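Local structure of subtilisin-like protein (Prochloron didemni, 4H6V) at residues Ala154-Cys159 with Leu184-Trp189; Ser191-Gln196 with Arg271-Arg276; Leu87-Phe92 with Glu109-Ala114. The protein matures patellamides as the protease PatA, probably a serine-type endopeptidase of the peptidase S8 family, with this chain holding its subtilase domain. One frame throughout, in Å; residues are numbered along the deposited sequence.

Contact 1: residues Ala154-Cys159 with Leu184-Trp189; sequences AGNNGC and LDFSNW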
loop_
_atom_site.group_PDB
_atom_site.type_symbol
_atom_site.label_atom_id
_atom_site.label_comp_id
_atom_site.label_asym_id
_atom_site.label_seq_id
_atom_site.Cartn_x
_atom_site.Cartn_y
_atom_site.Cartn_z
ATOM N N ALA A 154 4.940 -6.682 -1.578
ATOM C CA ALA A 154 5.908 -7.526 -2.306
ATOM C C ALA A 154 5.786 -9.032 -1.987
ATOM O O ALA A 154 6.122 -9.869 -2.829
ATOM C CB ALA A 154 7.319 -7.053 -2.060
ATOM N N GLY A 155 5.297 -9.381 -0.795
ATOM C CA GLY A 155 5.224 -10.798 -0.384
ATOM C C GLY A 155 6.363 -11.176 0.551
ATOM O O GLY A 155 7.414 -10.521 0.565
ATOM N N ASN A 156 6.151 -12.240 1.336
ATOM C CA ASN A 156 7.042 -12.593 2.448
ATOM C C ASN A 156 7.697 -13.966 2.277
ATOM O O ASN A 156 7.954 -14.657 3.264
ATOM C CB ASN A 156 6.288 -12.573 3.797
ATOM C CG ASN A 156 5.478 -11.295 4.017
ATOM O OD1 ASN A 156 5.902 -10.198 3.660
ATOM N ND2 ASN A 156 4.298 -11.447 4.619
ATOM N N ASN A 157 7.977 -14.347 1.031
ATOM C CA ASN A 157 8.527 -15.678 0.742
ATOM C C ASN A 157 10.047 -15.760 0.865
ATOM O O ASN A 157 10.626 -16.856 0.800
ATOM C CB ASN A 157 8.063 -16.149 -0.629
ATOM C CG ASN A 157 6.562 -16.108 -0.774
ATOM O OD1 ASN A 157 5.838 -16.894 -0.160
ATOM N ND2 ASN A 157 6.082 -15.179 -1.572
ATOM N N GLY A 158 10.681 -14.605 1.045
ATOM C CA GLY A 158 12.121 -14.516 1.291
ATOM C C GLY A 158 12.995 -14.949 0.135
ATOM O O GLY A 158 14.087 -15.472 0.351
ATOM N N CYS A 159 12.522 -14.731 -1.090
ATOM C CA CYS A 159 13.217 -15.230 -2.278
ATOM C C CYS A 159 13.218 -14.258 -3.455
ATOM O O CYS A 159 12.569 -13.209 -3.413
ATOM C CB CYS A 159 12.643 -16.595 -2.706
ATOM S SG CYS A 159 10.842 -16.679 -2.872
ATOM N N LEU A 184 14.372 -6.767 5.359
ATOM C CA LEU A 184 14.060 -7.951 6.151
ATOM C C LEU A 184 14.206 -9.200 5.276
ATOM O O LEU A 184 13.820 -9.205 4.110
ATOM C CB LEU A 184 12.664 -7.836 6.775
ATOM C CG LEU A 184 12.604 -6.825 7.932
ATOM C CD1 LEU A 184 11.196 -6.292 8.166
ATOM C CD2 LEU A 184 13.159 -7.433 9.220
ATOM N N ASP A 185 14.787 -10.253 5.848
ATOM C CA ASP A 185 15.082 -11.486 5.108
ATOM C C ASP A 185 13.860 -12.066 4.383
ATOM O O ASP A 185 13.989 -12.614 3.287
ATOM C CB ASP A 185 15.703 -12.526 6.060
ATOM C CG ASP A 185 16.287 -13.739 5.335
ATOM O OD1 ASP A 185 16.642 -13.642 4.138
ATOM O OD2 ASP A 185 16.411 -14.805 5.987
ATOM N N PHE A 186 12.674 -11.914 4.967
ATOM C CA PHE A 186 11.471 -12.504 4.382
ATOM C C PHE A 186 10.926 -11.753 3.163
ATOM O O PHE A 186 10.115 -12.300 2.428
ATOM C CB PHE A 186 10.356 -12.673 5.438
ATOM C CG PHE A 186 9.846 -11.368 6.018
ATOM C CD1 PHE A 186 9.009 -10.528 5.272
ATOM C CD2 PHE A 186 10.168 -11.000 7.321
ATOM C CE1 PHE A 186 8.532 -9.322 5.801
ATOM C CE2 PHE A 186 9.688 -9.795 7.867
ATOM C CZ PHE A 186 8.864 -8.958 7.099
ATOM N N SER A 187 11.361 -10.510 2.960
ATOM C CA SER A 187 10.762 -9.646 1.933
ATOM C C SER A 187 11.248 -10.060 0.539
ATOM O O SER A 187 12.453 -10.166 0.313
ATOM C CB SER A 187 11.075 -8.172 2.236
ATOM O OG SER A 187 10.277 -7.298 1.452
ATOM N N ASN A 188 10.308 -10.331 -0.366
ATOM C CA ASN A 188 10.636 -10.781 -1.737
ATOM C C ASN A 188 11.412 -9.763 -2.553
ATOM O O ASN A 188 11.149 -8.556 -2.484
ATOM C CB ASN A 188 9.373 -11.177 -2.510
ATOM C CG ASN A 188 8.753 -12.471 -2.017
ATOM O OD1 ASN A 188 9.408 -13.304 -1.371
ATOM N ND2 ASN A 188 7.467 -12.641 -2.304
ATOM N N TRP A 189 12.344 -10.259 -3.367
ATOM C CA TRP A 189 13.242 -9.382 -4.112
ATOM C C TRP A 189 13.355 -9.711 -5.607
ATOM O O TRP A 189 14.406 -9.486 -6.210
ATOM C CB TRP A 189 14.624 -9.330 -3.439
ATOM C CG TRP A 189 15.140 -10.667 -2.922
ATOM C CD1 TRP A 189 14.763 -11.309 -1.770
ATOM C CD2 TRP A 189 16.137 -11.491 -3.529
ATOM N NE1 TRP A 189 15.461 -12.484 -1.630
ATOM C CE2 TRP A 189 16.311 -12.622 -2.696
ATOM C CE3 TRP A 189 16.904 -11.384 -4.697
ATOM C CZ2 TRP A 189 17.220 -13.642 -2.995
ATOM C CZ3 TRP A 189 17.808 -12.405 -4.998
ATOM C CH2 TRP A 189 17.957 -13.516 -4.146
HETATM O O HOH W 1 15.967 -15.107 2.174
#

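Contact 2: residues Ser191-Gln196 with Arg271-Arg276; sequences STYEQQ and RCLAGR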
loop_
_atom_site.group_PDB
_atom_site.type_symbol
_atom_site.label_atom_id
_atom_site.label_comp_id
_atom_site.label_asym_id
_atom_site.label_seq_id
_atom_site.Cartn_x
_atom_site.Cartn_y
_atom_site.Cartn_z
ATOM N N SER A 191 13.114 -9.596 -9.717
ATOM C CA SER A 191 13.754 -8.564 -10.544
ATOM C C SER A 191 12.889 -7.340 -10.901
ATOM O O SER A 191 13.390 -6.225 -10.937
ATOM C CB SER A 191 14.343 -9.188 -11.817
ATOM O OG SER A 191 13.317 -9.729 -12.619
ATOM N N THR A 192 11.603 -7.549 -11.164
ATOM C CA THR A 192 10.683 -6.443 -11.481
ATOM C C THR A 192 10.627 -5.391 -10.360
ATOM O O THR A 192 10.449 -4.196 -10.622
ATOM C CB THR A 192 9.272 -6.979 -11.798
ATOM O OG1 THR A 192 9.367 -7.981 -12.819
ATOM C CG2 THR A 192 8.341 -5.870 -12.285
ATOM N N TYR A 193 10.786 -5.846 -9.117
ATOM C CA TYR A 193 10.847 -4.952 -7.951
ATOM C C TYR A 193 12.063 -4.013 -7.930
ATOM O O TYR A 193 12.029 -2.955 -7.294
ATOM C CB TYR A 193 10.829 -5.756 -6.637
ATOM C CG TYR A 193 9.612 -6.616 -6.368
ATOM C CD1 TYR A 193 8.389 -6.379 -7.002
ATOM C CD2 TYR A 193 9.679 -7.650 -5.430
ATOM C CE1 TYR A 193 7.271 -7.167 -6.730
ATOM C CE2 TYR A 193 8.563 -8.447 -5.144
ATOM C CZ TYR A 193 7.367 -8.200 -5.797
ATOM O OH TYR A 193 6.267 -8.976 -5.527
ATOM N N GLU A 194 13.151 -4.401 -8.591
ATOM C CA GLU A 194 14.316 -3.528 -8.686
ATOM C C GLU A 194 13.926 -2.214 -9.377
ATOM O O GLU A 194 14.488 -1.159 -9.091
ATOM C CB GLU A 194 15.454 -4.229 -9.441
ATOM C CG GLU A 194 16.703 -3.395 -9.593
ATOM C CD GLU A 194 17.920 -4.216 -9.960
ATOM O OE1 GLU A 194 17.764 -5.346 -10.476
ATOM O OE2 GLU A 194 19.039 -3.724 -9.717
ATOM N N GLN A 195 12.934 -2.313 -10.257
ATOM C CA GLN A 195 12.411 -1.213 -11.066
ATOM C C GLN A 195 11.276 -0.438 -10.381
ATOM O O GLN A 195 11.269 0.803 -10.387
ATOM C CB GLN A 195 11.875 -1.810 -12.375
ATOM C CG GLN A 195 11.936 -0.931 -13.603
ATOM C CD GLN A 195 11.689 -1.725 -14.888
ATOM O OE1 GLN A 195 12.019 -2.913 -14.972
ATOM N NE2 GLN A 195 11.118 -1.068 -15.893
ATOM N N GLN A 196 10.311 -1.168 -9.814
ATOM C CA GLN A 196 9.068 -0.561 -9.318
ATOM C C GLN A 196 8.762 -0.839 -7.843
ATOM O O GLN A 196 7.655 -0.550 -7.380
ATOM C CB GLN A 196 7.864 -0.987 -10.179
ATOM C CG GLN A 196 7.556 -2.482 -10.168
ATOM C CD GLN A 196 6.474 -2.861 -11.164
ATOM O OE1 GLN A 196 6.655 -2.728 -12.370
ATOM N NE2 GLN A 196 5.348 -3.342 -10.662
ATOM N N ARG A 271 18.264 -6.887 -2.785
ATOM C CA ARG A 271 17.298 -6.839 -1.693
ATOM C C ARG A 271 16.887 -5.410 -1.348
ATOM O O ARG A 271 15.913 -5.201 -0.625
ATOM C CB ARG A 271 17.843 -7.549 -0.450
ATOM C CG ARG A 271 17.747 -9.066 -0.504
ATOM C CD ARG A 271 18.402 -9.705 0.719
ATOM N NE ARG A 271 18.517 -11.158 0.574
ATOM C CZ ARG A 271 17.580 -12.029 0.943
ATOM N NH1 ARG A 271 16.444 -11.610 1.492
ATOM N NH2 ARG A 271 17.780 -13.328 0.765
ATOM N N CYS A 272 17.625 -4.431 -1.869
ATOM C CA CYS A 272 17.279 -3.030 -1.670
ATOM C C CYS A 272 16.155 -2.557 -2.600
ATOM O O CYS A 272 15.559 -1.509 -2.363
ATOM C CB CYS A 272 18.508 -2.138 -1.828
ATOM S SG CYS A 272 18.362 -0.564 -0.974
ATOM N N LEU A 273 15.865 -3.339 -3.643
ATOM C CA LEU A 273 14.856 -2.985 -4.653
ATOM C C LEU A 273 15.242 -1.659 -5.338
ATOM O O LEU A 273 16.426 -1.416 -5.586
ATOM C CB LEU A 273 13.439 -2.941 -4.041
ATOM C CG LEU A 273 12.975 -4.052 -3.081
ATOM C CD1 LEU A 273 11.527 -3.817 -2.689
ATOM C CD2 LEU A 273 13.139 -5.480 -3.634
ATOM N N ALA A 274 14.273 -0.804 -5.645
ATOM C CA ALA A 274 14.607 0.548 -6.123
ATOM C C ALA A 274 15.237 1.429 -5.034
ATOM O O ALA A 274 15.786 2.495 -5.336
ATOM C CB ALA A 274 13.391 1.227 -6.738
ATOM N N GLY A 275 15.154 0.988 -3.777
ATOM C CA GLY A 275 15.712 1.735 -2.651
ATOM C C GLY A 275 14.752 1.885 -1.484
ATOM O O GLY A 275 13.655 1.330 -1.499
ATOM N N ARG A 276 15.169 2.648 -0.482
ATOM C CA ARG A 276 14.399 2.811 0.758
ATOM C C ARG A 276 13.513 4.048 0.725
ATOM O O ARG A 276 13.959 5.127 0.322
ATOM C CB ARG A 276 15.344 2.906 1.956
ATOM C CG ARG A 276 16.239 1.698 2.119
ATOM C CD ARG A 276 17.209 1.861 3.271
ATOM N NE ARG A 276 18.320 2.765 2.969
ATOM C CZ ARG A 276 18.609 3.866 3.662
ATOM N NH1 ARG A 276 17.872 4.221 4.705
ATOM N NH2 ARG A 276 19.646 4.617 3.315
#

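Contact 3: residues Leu87-Phe92 with Glu109-Ala114; sequences LIVPIF and ERAVNA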
loop_
_atom_site.group_PDB
_atom_site.type_symbol
_atom_site.label_atom_id
_atom_site.label_comp_id
_atom_site.label_asym_id
_atom_site.label_seq_id
_atom_site.Cartn_x
_atom_site.Cartn_y
_atom_site.Cartn_z
ATOM N N LEU A 87 -11.796 4.655 1.552
ATOM C CA LEU A 87 -12.805 3.814 0.919
ATOM C C LEU A 87 -12.487 2.373 1.280
ATOM O O LEU A 87 -11.461 1.839 0.860
ATOM C CB LEU A 87 -12.769 3.990 -0.603
ATOM C CG LEU A 87 -13.009 5.398 -1.151
ATOM C CD1 LEU A 87 -12.642 5.484 -2.638
ATOM C CD2 LEU A 87 -14.459 5.824 -0.913
ATOM N N ILE A 88 -13.346 1.762 2.084
ATOM C CA ILE A 88 -13.139 0.389 2.501
ATOM C C ILE A 88 -13.853 -0.481 1.478
ATOM O O ILE A 88 -15.079 -0.424 1.360
ATOM C CB ILE A 88 -13.662 0.136 3.943
ATOM C CG1 ILE A 88 -13.000 1.102 4.946
ATOM C CG2 ILE A 88 -13.487 -1.339 4.355
ATOM C CD1 ILE A 88 -11.477 1.172 4.894
ATOM N N VAL A 89 -13.072 -1.252 0.724
ATOM C CA VAL A 89 -13.610 -2.080 -0.360
ATOM C C VAL A 89 -13.403 -3.565 -0.037
ATOM O O VAL A 89 -12.265 -4.045 -0.015
ATOM C CB VAL A 89 -12.953 -1.737 -1.721
ATOM C CG1 VAL A 89 -13.577 -2.571 -2.854
ATOM C CG2 VAL A 89 -13.053 -0.233 -2.017
ATOM N N PRO A 90 -14.504 -4.296 0.217
ATOM C CA PRO A 90 -14.367 -5.727 0.491
ATOM C C PRO A 90 -14.031 -6.475 -0.794
ATOM O O PRO A 90 -14.624 -6.203 -1.845
ATOM C CB PRO A 90 -15.754 -6.137 1.009
ATOM C CG PRO A 90 -16.704 -5.027 0.590
ATOM C CD PRO A 90 -15.905 -3.892 -0.008
ATOM N N ILE A 91 -13.059 -7.378 -0.716
ATOM C CA ILE A 91 -12.687 -8.204 -1.866
ATOM C C ILE A 91 -13.319 -9.602 -1.755
ATOM O O ILE A 91 -13.027 -10.500 -2.549
ATOM C CB ILE A 91 -11.140 -8.278 -2.027
ATOM C CG1 ILE A 91 -10.563 -6.876 -2.222
ATOM C CG2 ILE A 91 -10.751 -9.111 -3.230
ATOM C CD1 ILE A 91 -11.183 -6.115 -3.378
ATOM N N PHE A 92 -14.208 -9.758 -0.776
ATOM C CA PHE A 92 -14.833 -11.042 -0.466
ATOM C C PHE A 92 -16.351 -10.947 -0.456
ATOM O O PHE A 92 -16.913 -9.859 -0.348
ATOM C CB PHE A 92 -14.368 -11.529 0.912
ATOM C CG PHE A 92 -14.774 -10.623 2.043
ATOM C CD1 PHE A 92 -14.033 -9.480 2.338
ATOM C CD2 PHE A 92 -15.901 -10.907 2.808
ATOM C CE1 PHE A 92 -14.412 -8.640 3.381
ATOM C CE2 PHE A 92 -16.286 -10.071 3.853
ATOM C CZ PHE A 92 -15.537 -8.936 4.138
ATOM N N GLU A 109 -11.868 -2.225 -9.688
ATOM C CA GLU A 109 -12.830 -1.499 -10.516
ATOM C C GLU A 109 -13.778 -0.649 -9.681
ATOM O O GLU A 109 -13.976 0.530 -9.979
ATOM C CB GLU A 109 -13.633 -2.474 -11.380
ATOM C CG GLU A 109 -12.780 -3.234 -12.377
ATOM C CD GLU A 109 -13.597 -4.091 -13.337
ATOM O OE1 GLU A 109 -14.516 -4.813 -12.889
ATOM O OE2 GLU A 109 -13.303 -4.039 -14.549
ATOM N N ARG A 110 -14.354 -1.257 -8.646
ATOM C CA ARG A 110 -15.223 -0.558 -7.703
ATOM C C ARG A 110 -14.531 0.649 -7.067
ATOM O O ARG A 110 -15.123 1.722 -6.966
ATOM C CB ARG A 110 -15.720 -1.511 -6.621
ATOM C CG ARG A 110 -16.734 -2.539 -7.113
ATOM C CD ARG A 110 -17.166 -3.435 -5.979
ATOM N NE ARG A 110 -18.208 -2.822 -5.164
ATOM C CZ ARG A 110 -18.583 -3.252 -3.966
ATOM N NH1 ARG A 110 -17.983 -4.297 -3.402
ATOM N NH2 ARG A 110 -19.554 -2.628 -3.321
ATOM N N ALA A 111 -13.279 0.469 -6.650
ATOM C CA ALA A 111 -12.493 1.565 -6.071
ATOM C C ALA A 111 -12.232 2.699 -7.063
ATOM O O ALA A 111 -12.374 3.868 -6.714
ATOM C CB ALA A 111 -11.180 1.039 -5.507
ATOM N N VAL A 112 -11.852 2.355 -8.295
ATOM C CA VAL A 112 -11.643 3.357 -9.346
ATOM C C VAL A 112 -12.920 4.178 -9.548
ATOM O O VAL A 112 -12.881 5.416 -9.560
ATOM C CB VAL A 112 -11.177 2.720 -10.705
ATOM C CG1 VAL A 112 -11.176 3.762 -11.829
ATOM C CG2 VAL A 112 -9.797 2.098 -10.577
ATOM N N ASN A 113 -14.043 3.476 -9.690
ATOM C CA ASN A 113 -15.349 4.105 -9.894
ATOM C C ASN A 113 -15.842 4.928 -8.693
ATOM O O ASN A 113 -16.666 5.831 -8.851
ATOM C CB ASN A 113 -16.383 3.051 -10.301
ATOM C CG ASN A 113 -16.120 2.474 -11.700
ATOM O OD1 ASN A 113 -15.546 3.139 -12.570
ATOM N ND2 ASN A 113 -16.560 1.237 -11.920
ATOM N N ALA A 114 -15.325 4.619 -7.507
ATOM C CA ALA A 114 -15.651 5.382 -6.296
ATOM C C ALA A 114 -14.727 6.596 -6.092
ATOM O O ALA A 114 -14.822 7.284 -5.070
ATOM C CB ALA A 114 -15.632 4.467 -5.069
HETATM O O HOH W 2 -15.699 -5.915 -4.238
#

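Contact 1: residues Ala154-Cys159 with Leu184-Trp189
G158 and F186 bring two irregular loops together, their CA atoms only 3.7 Å apart, where residues 154-159 run past the type I turn L184-S187. Two backbone bonds tie the loops together: N188 N donates to G155 O over 3.0 Å, nearly straight at 165°, and W189 N reaches C159 O, also over 3.0 Å. Between them G158 N makes a weaker bond to F186 O. G155 has backbone angles suited to glycine, and a CB on it would run into the N188 amide.

That amide fills the space inside the 154-159 loop. With CG beside the backbone N (chi1 -71°), N188 sends ND2 to A154 O at 3.1 Å, while OD1 accepts weak bonds from N157 N and C159 N. N156 and F186 lie alongside each other, amide and ring planes 84° apart, with OD1 of N156 3.5 Å from CE1 of F186. Over one face of the W189 indole, towards its rim, sits the C159 peptide, whose C atom lies 3.4 Å above the plane. Replacing W189 by an alanine would probably leave a gap beside this peptide and strip it of the indole's cover. Water links G158 O to D185 OD1.

The position of N156, bonded through OD1 to T220 and about 6 Å from the predicted catalytic S221 between side chains, is consistent with its being the oxyanion-hole asparagine, as in subtilisins.

Contact 2: residues Ser191-Gln196 with Arg271-Arg276
L273 and A274 press against the Y193 and E194 carbonyl oxygens of the short helix 191-196, and no hydrogen bond crosses between them. The close part is a seam of carbon against carbonyl oxygen. L273 CB lies 3.5 Å from Y193 O, A274 CA lies 3.4 Å from E194 O, and the A274 methyl approaches that same E194 oxygen. One methyl-to-methylene contact adds to this: CD2 of L273 meets CB of Y193 at 3.8 Å. It reaches the root of the tyrosine, whose ring leads off elsewhere. With CG beside the backbone N (chi1 -61°), Y193 carries its hydroxyl to hydrogen bonds with A154 O and H163 N.

Residues C272-G275 form a type II' turn, with L273 in the positive-phi position (phi 60°) and a weak closing bond of 2.9 Å from G275 N to C272 O. The helix leads directly into 197-201, an outermost strand of the parallel subtilase sheet, and backbone bonds between A274 and G197 and between G275 and L199 dock the turn along that strand. C272 is further tied to C261 by a disulfide.

The outer side is much looser. E194 extends from the helix with CG anti to its N, directed away from the turn, and its carboxylate has a long, weak ion pair with R270. Q195 likewise points away, and only its backbone O comes near the A274 methyl, at 4.2 Å from CB, where the contact meets solvent.

Contact 3: residues Leu87-Phe92 with Glu109-Ala114
L87 and V89 lean from their strand onto A111 of helix 101-113 and A114 just beyond its C-terminal end in an apolar contact. CD1 of L87 touches CB of A114 at 4.0 Å and also lies 3.7 Å from A114 O; three residues earlier, on the helix itself, CG2 of V89 meets CB of A111 at 4.2 Å. The axes of strand 87-90 and helix 109-113 approach to 9.3 Å and run nearly antiparallel, 155° apart. V89 presents CG2 to A111 because CG1 takes the position anti to the backbone N, leaving CG2 beside it.

At the C-terminal end of the strand, R110 crosses P90 at about a right angle, NH1 standing 4.0 Å from CD of P90. A water in the guanidinium plane, at its edge, gives a hydrogen to P90 O at 2.6 Å and accepts from NH1 of R110 at 2.9 Å, joining helix to strand where no direct bond does.

The pair is the first half of a beta-alpha-beta crossover of the parallel subtilase sheet: strand 85-90 is followed by helix 101-113, which returns to strand 118-121 across intervening strand 21-26. Those neighbours hold the contact in place. A111 also rests on A23 and I119, and V89 on L25, while backbone bonds join L87 and V89 to I24. Farther out, the bent R110 chain (chi3 82°) delivers NH2 to P45 O, and R21 NH1 binds A114 O.

How the contacts relate
Along the chain contact 3 comes first, then contact 1, then contact 2, each closing before the next opens. All belong to the subtilase domain, but contact 3 lies on the opposite side of the chain's centre from contacts 1 and 2. It sits beside strand 85-90 near one end of the parallel sheet, its centre about 27 Å from that of contact 1 and about 28 Å from that of contact 2, touching neither. Contact 1 is made by the loops that follow strands 149-153 and 172-177, and contact 2 borders edge strand 197-201; their centres are about 12 Å apart. D185 OD1 forms a salt bridge with R271 NH1 (3.3 Å), linking the loops around the probable oxyanion-hole asparagine to disulfide-bearing segment 271-276.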